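Local coordinates for glycoside hydrolase family 16 protein (Akkermansia muciniphila, PDB 6T2N) that probably acts as an endo-beta-galactosidase, cutting within mucin O-glycan chains to help initiate mucin breakdown in the human gut, at residues A[142-146]-A[310-314]. Residues are numbered along the deposited sequence; the frame is centred on the assembly and turned at random.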
loop_
_atom_site.group_PDB
_atom_site.type_symbol
_atom_site.label_atom_id
_atom_site.label_comp_id
_atom_site.label_asym_id
_atom_site.label_seq_id
_atom_site.Cartn_x
_atom_site.Cartn_y
_atom_site.Cartn_z
ATOM N N ASN A 142 -1.289 13.220 1.592
ATOM C CA ASN A 142 -2.622 12.601 1.342
ATOM C C ASN A 142 -3.000 12.798 -0.114
ATOM O O ASN A 142 -2.665 13.823 -0.643
ATOM C CB ASN A 142 -3.712 13.259 2.158
ATOM C CG ASN A 142 -3.428 13.155 3.627
ATOM O OD1 ASN A 142 -4.004 13.908 4.396
ATOM N ND2 ASN A 142 -2.546 12.240 4.011
ATOM N N PHE A 143 -3.650 11.821 -0.719
ATOM C CA PHE A 143 -4.102 11.883 -2.129
ATOM C C PHE A 143 -5.619 11.922 -2.114
ATOM O O PHE A 143 -6.178 11.183 -1.276
ATOM C CB PHE A 143 -3.584 10.669 -2.897
ATOM C CG PHE A 143 -2.097 10.483 -2.779
ATOM C CD1 PHE A 143 -1.235 11.175 -3.613
ATOM C CD2 PHE A 143 -1.565 9.644 -1.814
ATOM C CE1 PHE A 143 0.140 11.022 -3.489
ATOM C CE2 PHE A 143 -0.191 9.504 -1.687
ATOM C CZ PHE A 143 0.653 10.200 -2.518
ATOM N N MET A 144 -6.244 12.759 -2.952
ATOM C CA MET A 144 -7.740 12.738 -3.136
ATOM C C MET A 144 -8.148 13.009 -4.577
ATOM O O MET A 144 -8.252 14.129 -4.968
ATOM C CB MET A 144 -8.471 13.735 -2.248
ATOM C CG MET A 144 -9.924 13.414 -2.165
ATOM S SD MET A 144 -10.649 14.176 -0.706
ATOM C CE MET A 144 -12.314 14.488 -1.300
ATOM N N PHE A 145 -8.386 11.945 -5.296
ATOM C CA PHE A 145 -8.693 11.930 -6.740
ATOM C C PHE A 145 -7.350 12.130 -7.465
ATOM O O PHE A 145 -6.527 13.119 -7.247
ATOM C CB PHE A 145 -9.836 12.905 -7.137
ATOM C CG PHE A 145 -11.104 12.794 -6.313
ATOM C CD1 PHE A 145 -11.583 11.555 -5.912
ATOM C CD2 PHE A 145 -11.774 13.924 -5.895
ATOM C CE1 PHE A 145 -12.673 11.452 -5.080
ATOM C CE2 PHE A 145 -12.885 13.819 -5.080
ATOM C CZ PHE A 145 -13.339 12.581 -4.686
ATOM N N GLY A 146 -7.127 11.201 -8.371
ATOM C CA GLY A 146 -6.223 11.455 -9.489
ATOM C C GLY A 146 -5.742 10.128 -9.956
ATOM O O GLY A 146 -6.376 9.133 -9.617
ATOM N N GLN A 310 -13.165 18.288 -8.015
ATOM C CA GLN A 310 -14.084 17.385 -7.267
ATOM C C GLN A 310 -13.655 17.367 -5.782
ATOM O O GLN A 310 -14.561 17.330 -4.920
ATOM C CB GLN A 310 -14.192 15.975 -7.904
ATOM C CG GLN A 310 -14.934 15.871 -9.292
ATOM C CD GLN A 310 -14.783 14.372 -9.821
ATOM O OE1 GLN A 310 -14.617 13.369 -9.125
ATOM N NE2 GLN A 310 -14.786 14.220 -11.087
ATOM N N ALA A 311 -12.350 17.459 -5.470
ATOM C CA ALA A 311 -11.755 17.278 -4.117
ATOM C C ALA A 311 -12.295 18.302 -3.112
ATOM O O ALA A 311 -12.716 17.937 -1.994
ATOM C CB ALA A 311 -10.250 17.412 -4.234
ATOM N N LYS A 312 -12.223 19.566 -3.518
ATOM C CA LYS A 312 -12.618 20.757 -2.729
ATOM C C LYS A 312 -14.114 20.679 -2.387
ATOM O O LYS A 312 -14.536 21.405 -1.463
ATOM C CB LYS A 312 -12.259 22.023 -3.529
ATOM C CG LYS A 312 -10.766 22.227 -3.820
ATOM C CD LYS A 312 -9.967 22.825 -2.669
ATOM C CE LYS A 312 -10.223 24.310 -2.479
ATOM N NZ LYS A 312 -10.190 24.690 -1.046
ATOM N N GLN A 313 -14.875 19.810 -3.073
ATOM C CA GLN A 313 -16.358 19.733 -2.944
ATOM C C GLN A 313 -16.807 18.485 -2.150
ATOM O O GLN A 313 -17.942 18.030 -2.379
ATOM C CB GLN A 313 -17.006 19.909 -4.334
ATOM C CG GLN A 313 -17.192 18.657 -5.204
ATOM C CD GLN A 313 -17.578 19.004 -6.632
ATOM O OE1 GLN A 313 -17.531 20.173 -7.008
ATOM N NE2 GLN A 313 -17.953 18.002 -7.458
ATOM N N PHE A 314 -16.030 18.026 -1.165
ATOM C CA PHE A 314 -16.446 16.965 -0.214
ATOM C C PHE A 314 -15.819 17.146 1.158
ATOM O O PHE A 314 -14.597 17.296 1.207
ATOM C CB PHE A 314 -15.991 15.593 -0.682
ATOM C CG PHE A 314 -16.686 15.133 -1.922
ATOM C CD1 PHE A 314 -17.991 14.686 -1.857
ATOM C CD2 PHE A 314 -16.063 15.196 -3.142
ATOM C CE1 PHE A 314 -18.670 14.304 -3.006
ATOM C CE2 PHE A 314 -16.720 14.781 -4.282
ATOM C CZ PHE A 314 -18.026 14.341 -4.221
#
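Gln310 O accepts the backbone N-H of Gln313 (N to O 3.1 Å), and the Phe145 ring meets this carbonyl oxygen with its edge, in plane. In the beta-jelly-roll sandwich of family 16, Met144 and Phe145 link strand 142-143 of one sheet to strand 146-153 of the other; helix 305-311, near the C-terminus, and the type I turn from Ala311 to Phe314 pack against this link. The broad, flat side chain of Phe145 suits the junction because both its faces and its rim are used. CG of Met144 sits over the centre of one face, 4.1 Å above the plane, while Gln310 OE1 lies over the opposite face, held by Lys233 N. At the rim, CD2 of Phe145 comes within 3.6 Å of Ala311 N, the compact methyl of Ala311 fits between this ring edge and the carbonyl oxygen of Met144, and CE2 of Phe145 reaches CD2 of Phe314 at 4.0 Å. Trp231 adds an edge-to-face ring contact to Phe145. The long, unbranched chain of Met144 runs past this ring toward the turn: CG stands anti to the backbone N (chi1 -163°), and a bend at chi3 (148°) helps bring the terminal methyl CE to 3.9 Å from Phe314 CB.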